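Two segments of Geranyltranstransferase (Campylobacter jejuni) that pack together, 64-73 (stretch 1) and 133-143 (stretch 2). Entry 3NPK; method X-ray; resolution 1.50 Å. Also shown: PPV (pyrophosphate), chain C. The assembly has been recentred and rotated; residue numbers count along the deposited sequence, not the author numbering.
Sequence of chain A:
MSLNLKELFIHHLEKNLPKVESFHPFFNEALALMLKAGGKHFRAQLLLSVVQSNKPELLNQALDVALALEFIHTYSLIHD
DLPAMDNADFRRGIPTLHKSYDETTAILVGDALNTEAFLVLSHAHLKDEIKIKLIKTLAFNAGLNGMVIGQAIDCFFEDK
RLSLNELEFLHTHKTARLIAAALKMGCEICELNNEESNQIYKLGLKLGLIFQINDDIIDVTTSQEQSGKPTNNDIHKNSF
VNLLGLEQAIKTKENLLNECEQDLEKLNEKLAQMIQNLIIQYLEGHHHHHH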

ATOM      1  N   ASP A  64      -8.196  -6.869  13.847  1.00  9.51           N
ATOM      2  CA  ASP A  64      -7.030  -6.392  13.090  1.00  9.26           C
ATOM      3  C   ASP A  64      -7.345  -6.334  11.594  1.00  9.17           C
ATOM      4  O   ASP A  64      -6.802  -5.502  10.875  1.00  9.65           O
ATOM      5  CB  ASP A  64      -5.813  -7.299  13.282  1.00 10.46           C
ATOM      6  CG  ASP A  64      -5.128  -7.107  14.617  1.00 11.55           C
ATOM      7  OD1 ASP A  64      -5.335  -6.057  15.272  1.00 11.79           O
ATOM      8  OD2 ASP A  64      -4.353  -8.019  15.003  1.00 12.56           O
ATOM      9  N   VAL A  65      -8.209  -7.227  11.118  1.00  9.11           N
ATOM     10  CA  VAL A  65      -8.541  -7.240   9.693  1.00  8.93           C
ATOM     11  C   VAL A  65      -9.464  -6.059   9.399  1.00  9.18           C
ATOM     12  O   VAL A  65      -9.302  -5.368   8.385  1.00  9.76           O
ATOM     13  CB  VAL A  65      -9.191  -8.596   9.274  1.00  9.22           C
ATOM     14  CG1 VAL A  65      -9.379  -8.652   7.766  1.00  9.29           C
ATOM     15  CG2 VAL A  65      -8.324  -9.759   9.742  1.00 10.64           C
ATOM     16  N   ALA A  66     -10.418  -5.809  10.294  1.00  8.81           N
ATOM     17  CA  ALA A  66     -11.252  -4.614  10.200  1.00  9.69           C
ATOM     18  C   ALA A  66     -10.387  -3.354  10.223  1.00  9.33           C
ATOM     19  O   ALA A  66     -10.657  -2.384   9.494  1.00  9.61           O
ATOM     20  CB  ALA A  66     -12.270  -4.580  11.347  1.00 11.88           C
ATOM     21  N   LEU A  67      -9.356  -3.357  11.068  1.00  8.76           N
ATOM     22  CA  LEU A  67      -8.446  -2.220  11.161  1.00 10.00           C
ATOM     23  C   LEU A  67      -7.744  -1.959   9.825  1.00  8.65           C
ATOM     24  O   LEU A  67      -7.660  -0.809   9.370  1.00 10.22           O
ATOM     25  CB  LEU A  67      -7.412  -2.460  12.257  1.00 13.68           C
ATOM     26  CG  LEU A  67      -6.592  -1.231  12.660  1.00 15.17           C
ATOM     27  CD1 LEU A  67      -7.533  -0.156  13.188  1.00 16.46           C
ATOM     28  CD2 LEU A  67      -5.585  -1.636  13.722  1.00 18.01           C
ATOM     29  N   ALA A  68      -7.264  -3.021   9.186  1.00  9.33           N
ATOM     30  CA  ALA A  68      -6.619  -2.894   7.879  1.00  9.80           C
ATOM     31  C   ALA A  68      -7.558  -2.236   6.855  1.00  8.35           C
ATOM     32  O   ALA A  68      -7.129  -1.363   6.078  1.00 10.37           O
ATOM     33  CB  ALA A  68      -6.170  -4.257   7.385  1.00  9.69           C
ATOM     34  N   LEU A  69      -8.827  -2.653   6.849  1.00  8.57           N
ATOM     35  CA  LEU A  69      -9.831  -2.062   5.961  1.00  8.78           C
ATOM     36  C   LEU A  69      -9.973  -0.571   6.193  1.00  9.14           C
ATOM     37  O   LEU A  69     -10.011   0.208   5.232  1.00 10.01           O
ATOM     38  CB  LEU A  69     -11.193  -2.716   6.156  1.00 11.60           C
ATOM     39  CG  LEU A  69     -11.476  -3.989   5.387  1.00 13.80           C
ATOM     40  CD1 LEU A  69     -12.724  -4.638   5.993  1.00 16.12           C
ATOM     41  CD2 LEU A  69     -11.654  -3.693   3.903  1.00 13.96           C
ATOM     42  N   GLU A  70     -10.042  -0.173   7.463  1.00  9.94           N
ATOM     43  CA  GLU A  70     -10.206   1.242   7.773  1.00  9.55           C
ATOM     44  C   GLU A  70      -8.923   2.047   7.505  1.00  8.98           C
ATOM     45  O   GLU A  70      -9.004   3.237   7.172  1.00  9.24           O
ATOM     46  CB  GLU A  70     -10.736   1.428   9.198  1.00 10.54           C
ATOM     47  CG  GLU A  70     -12.136   0.854   9.339  1.00 11.66           C
ATOM     48  CD  GLU A  70     -13.223   1.616   8.550  1.00 12.40           C
ATOM     49  OE1 GLU A  70     -13.111   2.850   8.330  1.00 14.48           O
ATOM     50  OE2 GLU A  70     -14.215   0.969   8.163  1.00 11.80           O
ATOM     51  N   PHE A  71      -7.757   1.405   7.606  1.00  8.18           N
ATOM     52  CA  PHE A  71      -6.509   2.080   7.219  1.00  8.25           C
ATOM     53  C   PHE A  71      -6.543   2.388   5.723  1.00  8.30           C
ATOM     54  O   PHE A  71      -6.172   3.487   5.305  1.00  9.23           O
ATOM     55  CB  PHE A  71      -5.268   1.231   7.528  1.00  9.24           C
ATOM     56  CG  PHE A  71      -4.835   1.235   8.989  1.00  9.91           C
ATOM     57  CD1 PHE A  71      -5.576   1.864   9.981  1.00 10.08           C
ATOM     58  CD2 PHE A  71      -3.683   0.571   9.354  1.00 10.84           C
ATOM     59  CE1 PHE A  71      -5.151   1.839  11.315  1.00 10.38           C
ATOM     60  CE2 PHE A  71      -3.249   0.530  10.673  1.00 11.87           C
ATOM     61  CZ  PHE A  71      -3.989   1.168  11.657  1.00 10.47           C
ATOM     62  N   ILE A  72      -6.945   1.410   4.912  1.00  8.40           N
ATOM     63  CA  ILE A  72      -7.038   1.630   3.472  1.00  9.44           C
ATOM     64  C   ILE A  72      -8.037   2.723   3.198  1.00  8.99           C
ATOM     65  O   ILE A  72      -7.775   3.629   2.414  1.00 10.21           O
ATOM     66  CB  ILE A  72      -7.513   0.357   2.733  1.00 10.99           C
ATOM     67  CG1 ILE A  72      -6.388  -0.681   2.729  1.00 12.59           C
ATOM     68  CG2 ILE A  72      -8.043   0.692   1.301  1.00 11.26           C
ATOM     69  CD1 ILE A  72      -5.180  -0.265   1.909  1.00 13.34           C
ATOM     70  N   HIS A  73      -9.202   2.629   3.820  1.00  8.85           N
ATOM     71  CA  HIS A  73     -10.239   3.608   3.551  1.00  9.40           C
ATOM     72  C   HIS A  73      -9.770   5.020   3.928  1.00  8.90           C
ATOM     73  O   HIS A  73      -9.951   5.978   3.166  1.00  9.62           O
ATOM     74  CB  HIS A  73     -11.521   3.208   4.270  1.00 10.73           C
ATOM     75  CG  HIS A  73     -12.648   4.151   4.028  1.00 12.11           C
ATOM     76  ND1 HIS A  73     -13.297   4.822   5.039  1.00 14.95           N
ATOM     77  CD2 HIS A  73     -13.216   4.560   2.872  1.00 10.56           C
ATOM     78  CE1 HIS A  73     -14.243   5.584   4.517  1.00 13.00           C
ATOM     79  NE2 HIS A  73     -14.202   5.456   3.203  1.00 15.35           N
ATOM     80  N   LYS A 133      -5.139 -15.216   1.880  1.00  9.18           N
ATOM     81  CA  LYS A 133      -6.404 -14.955   1.180  1.00  9.69           C
ATOM     82  C   LYS A 133      -6.892 -13.537   1.437  1.00  9.23           C
ATOM     83  O   LYS A 133      -7.325 -12.855   0.506  1.00  9.62           O
ATOM     84  CB  LYS A 133      -7.477 -15.962   1.576  1.00 11.38           C
ATOM     85  CG  LYS A 133      -7.171 -17.333   1.014  1.00 15.80           C
ATOM     86  CD  LYS A 133      -8.296 -18.318   1.229  1.00 22.04           C
ATOM     87  CE  LYS A 133      -7.902 -19.670   0.628  1.00 25.93           C
ATOM     88  NZ  LYS A 133      -6.674 -20.217   1.261  1.00 29.13           N
ATOM     89  N   LEU A 134      -6.836 -13.099   2.695  1.00  9.35           N
ATOM     90  CA  LEU A 134      -7.288 -11.755   3.046  1.00  8.14           C
ATOM     91  C   LEU A 134      -6.467 -10.674   2.351  1.00  8.00           C
ATOM     92  O   LEU A 134      -7.020  -9.665   1.909  1.00  9.12           O
ATOM     93  CB  LEU A 134      -7.221 -11.542   4.559  1.00  7.94           C
ATOM     94  CG  LEU A 134      -8.177 -12.416   5.392  1.00  9.08           C
ATOM     95  CD1 LEU A 134      -7.852 -12.287   6.878  1.00 10.22           C
ATOM     96  CD2 LEU A 134      -9.615 -12.018   5.117  1.00  9.76           C
ATOM     97  N   ILE A 135      -5.157 -10.872   2.282  1.00  7.71           N
ATOM     98  CA  ILE A 135      -4.280  -9.911   1.606  1.00  7.15           C
ATOM     99  C   ILE A 135      -4.582  -9.855   0.101  1.00  8.51           C
ATOM    100  O   ILE A 135      -4.616  -8.772  -0.490  1.00  8.98           O
ATOM    101  CB  ILE A 135      -2.811 -10.227   1.896  1.00  8.10           C
ATOM    102  CG1 ILE A 135      -2.540  -9.912   3.380  1.00  8.85           C
ATOM    103  CG2 ILE A 135      -1.887  -9.433   0.958  1.00  9.51           C
ATOM    104  CD1 ILE A 135      -1.273 -10.532   3.923  1.00 10.35           C
ATOM    105  N   LYS A 136      -4.827 -11.014  -0.513  1.00  8.25           N
ATOM    106  CA  LYS A 136      -5.229 -11.031  -1.918  1.00  8.29           C
ATOM    107  C   LYS A 136      -6.509 -10.249  -2.123  1.00  8.56           C
ATOM    108  O   LYS A 136      -6.617  -9.465  -3.066  1.00  9.98           O
ATOM    109  CB  LYS A 136      -5.431 -12.464  -2.425  1.00  9.84           C
ATOM    110  CG  LYS A 136      -4.170 -13.278  -2.537  1.00 10.39           C
ATOM    111  CD  LYS A 136      -4.472 -14.726  -2.937  1.00 11.75           C
ATOM    112  CE  LYS A 136      -3.183 -15.480  -3.250  1.00 13.11           C
ATOM    113  NZ  LYS A 136      -3.444 -16.907  -3.602  1.00 14.99           N
ATOM    114  N   THR A 137      -7.485 -10.450  -1.242  1.00  8.50           N
ATOM    115  CA  THR A 137      -8.766  -9.767  -1.398  1.00  8.42           C
ATOM    116  C   THR A 137      -8.615  -8.256  -1.217  1.00  9.29           C
ATOM    117  O   THR A 137      -9.149  -7.448  -2.001  1.00  9.90           O
ATOM    118  CB  THR A 137      -9.808 -10.329  -0.425  1.00  9.19           C
ATOM    119  OG1 THR A 137      -9.983 -11.727  -0.719  1.00  9.88           O
ATOM    120  CG2 THR A 137     -11.150  -9.614  -0.575  1.00 10.72           C
ATOM    121  N   LEU A 138      -7.886  -7.863  -0.183  1.00  8.37           N
ATOM    122  CA  LEU A 138      -7.734  -6.432   0.065  1.00  8.63           C
ATOM    123  C   LEU A 138      -6.929  -5.746  -1.032  1.00  8.24           C
ATOM    124  O   LEU A 138      -7.318  -4.673  -1.507  1.00  8.62           O
ATOM    125  CB  LEU A 138      -7.074  -6.180   1.414  1.00  8.40           C
ATOM    126  CG  LEU A 138      -7.045  -4.713   1.863  1.00  9.35           C
ATOM    127  CD1 LEU A 138      -8.459  -4.146   1.992  1.00 10.68           C
ATOM    128  CD2 LEU A 138      -6.309  -4.624   3.210  1.00 11.13           C
ATOM    129  N   ALA A 139      -5.801  -6.333  -1.432  1.00  7.10           N
ATOM    130  CA  ALA A 139      -4.945  -5.663  -2.421  1.00  7.12           C
ATOM    131  C   ALA A 139      -5.597  -5.613  -3.808  1.00  9.14           C
ATOM    132  O   ALA A 139      -5.388  -4.666  -4.564  1.00  9.37           O
ATOM    133  CB  ALA A 139      -3.568  -6.328  -2.503  1.00  8.75           C
ATOM    134  N   PHE A 140      -6.384  -6.630  -4.140  1.00  8.91           N
ATOM    135  CA  PHE A 140      -7.108  -6.614  -5.407  1.00  8.93           C
ATOM    136  C   PHE A 140      -8.147  -5.500  -5.392  1.00  9.28           C
ATOM    137  O   PHE A 140      -8.168  -4.633  -6.276  1.00 10.29           O
ATOM    138  CB  PHE A 140      -7.791  -7.967  -5.662  1.00  8.79           C
ATOM    139  CG  PHE A 140      -8.542  -8.028  -6.965  1.00 10.25           C
ATOM    140  CD1 PHE A 140      -9.886  -7.664  -7.037  1.00 11.61           C
ATOM    141  CD2 PHE A 140      -7.900  -8.457  -8.108  1.00 11.30           C
ATOM    142  CE1 PHE A 140     -10.578  -7.740  -8.241  1.00 12.38           C
ATOM    143  CE2 PHE A 140      -8.590  -8.535  -9.325  1.00 12.71           C
ATOM    144  CZ  PHE A 140      -9.920  -8.181  -9.383  1.00 12.50           C
ATOM    145  N   ASN A 141      -8.992  -5.489  -4.367  1.00  8.41           N
ATOM    146  CA  ASN A 141     -10.114  -4.552  -4.349  1.00  8.16           C
ATOM    147  C   ASN A 141      -9.760  -3.107  -4.013  1.00  8.48           C
ATOM    148  O   ASN A 141     -10.470  -2.182  -4.435  1.00  9.82           O
ATOM    149  CB  ASN A 141     -11.225  -5.077  -3.441  1.00  8.32           C
ATOM    150  CG  ASN A 141     -11.906  -6.292  -4.044  1.00  9.44           C
ATOM    151  OD1 ASN A 141     -12.661  -6.170  -5.005  1.00 10.04           O
ATOM    152  ND2 ASN A 141     -11.606  -7.469  -3.516  1.00  9.48           N
ATOM    153  N   ALA A 142      -8.688  -2.923  -3.242  1.00  8.15           N
ATOM    154  CA  ALA A 142      -8.229  -1.584  -2.862  1.00  8.07           C
ATOM    155  C   ALA A 142      -7.240  -0.990  -3.847  1.00  7.84           C
ATOM    156  O   ALA A 142      -6.978   0.216  -3.800  1.00  9.51           O
ATOM    157  CB  ALA A 142      -7.596  -1.615  -1.478  1.00  9.90           C
ATOM    158  N   GLY A 143      -6.684  -1.825  -4.719  1.00  8.54           N
ATOM    159  CA  GLY A 143      -5.627  -1.383  -5.606  1.00  9.08           C
ATOM    160  C   GLY A 143      -6.102  -1.031  -6.998  1.00  8.24           C
ATOM    161  O   GLY A 143      -7.255  -0.594  -7.182  1.00  8.98           O
TER
HETATM  162  O11 PPV C 290     -17.054   7.901   2.619  1.00 34.36           O
HETATM  163  P1  PPV C 290     -17.753   7.408   4.029  1.00 30.95           P
HETATM  164  O21 PPV C 290     -19.344   7.825   4.088  1.00 31.94           O
HETATM  165  O31 PPV C 290     -17.661   5.953   4.163  1.00 32.36           O
HETATM  166  OPP PPV C 290     -16.988   8.260   5.203  1.00 25.85           O
HETATM  167  P2  PPV C 290     -16.531   7.780   6.702  1.00 20.72           P
HETATM  168  O12 PPV C 290     -15.917   9.177   7.328  1.00 21.31           O
HETATM  169  O22 PPV C 290     -15.300   6.722   6.617  1.00 20.20           O
HETATM  170  O32 PPV C 290     -17.667   7.297   7.505  1.00 20.76           O

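Two helical segments run side by side in the same direction, their axes inclined by only 16° and coming no closer than 11.5 Å. Stretch 1 is kinked at its start, where the N atoms of Asp64 and Val65 lack a bond to the preceding turn. The axis spacing is wide for a helix pair, so the backbones never touch and the gap must be bridged by side chains. The register repeats about once per turn: the CA atoms of Val65 and Leu134 lie 8.1 Å apart, those of Leu69 and Leu138 7.6 Å, and those of Ile72 and Ala142 7.2 Å. The shrinking separation means that the helices converge slightly toward their C-terminal ends. The closest backbone pair, Ile72 and Ala142, combines a large residue with a small one.

No hydrogen bond crosses between the stretches. From Ala68 onward in stretch 1, and from Thr137 to Ala142 in stretch 2, the backbone N atoms bond to the O four residues back, such as Ile72 N to Ala68 O at 3.0 Å and Ala142 N to Leu138 O at 2.8 Å, leaving the contact to apolar side chains. The buried surface is modest, 272 Å² summed over both sides.

Leu138 is the centrepiece, with the largest covered area. Its CA-to-CB bond points toward stretch 1, with chi1 t and chi2 p. Leu138 CD1 is the methyl nearer Leu69, 3.8 Å from Leu69 CD2; Leu138 CD2 is the one nearer Ala68, 4.2 Å from Ala68 CB. Both lie near Ile72 CG1, Leu138 CD2 at 4.0 Å and Leu138 CD1 at 4.1 Å. The small Ala68 thus offers a methyl beside the leucine, flanked along the helix by larger residues. Leu69 starts sideways, but its m, t conformation brings the end of the chain nearer to the other helix.

One turn back, Val65 and Leu134 both point toward the partner helix and meet through Val65 CG2 and Leu134 CD1 at 3.8 Å. Valine in the t rotamer supplies a short, branched surface, and the longer Leu134 covers more of the distance. At the other end, Ile72 points toward stretch 2, and its branching at CB serves two neighbours: CG1 approaches Leu138, while Ile72 CG2 packs against Ala142 CB at 3.6 Å.

Among the positions outside the contact are several polar ones. Lys133 and Lys136 stay well clear of stretch 1, and Asn141 donates from ND2 to Thr137 O at 2.9 Å within its own helix. Apolar residues such as Leu67 and Ile135 also lie outside it. The design lesson is economical: same-direction helices, a leucine at the centre, and an alanine where the backbones come nearest.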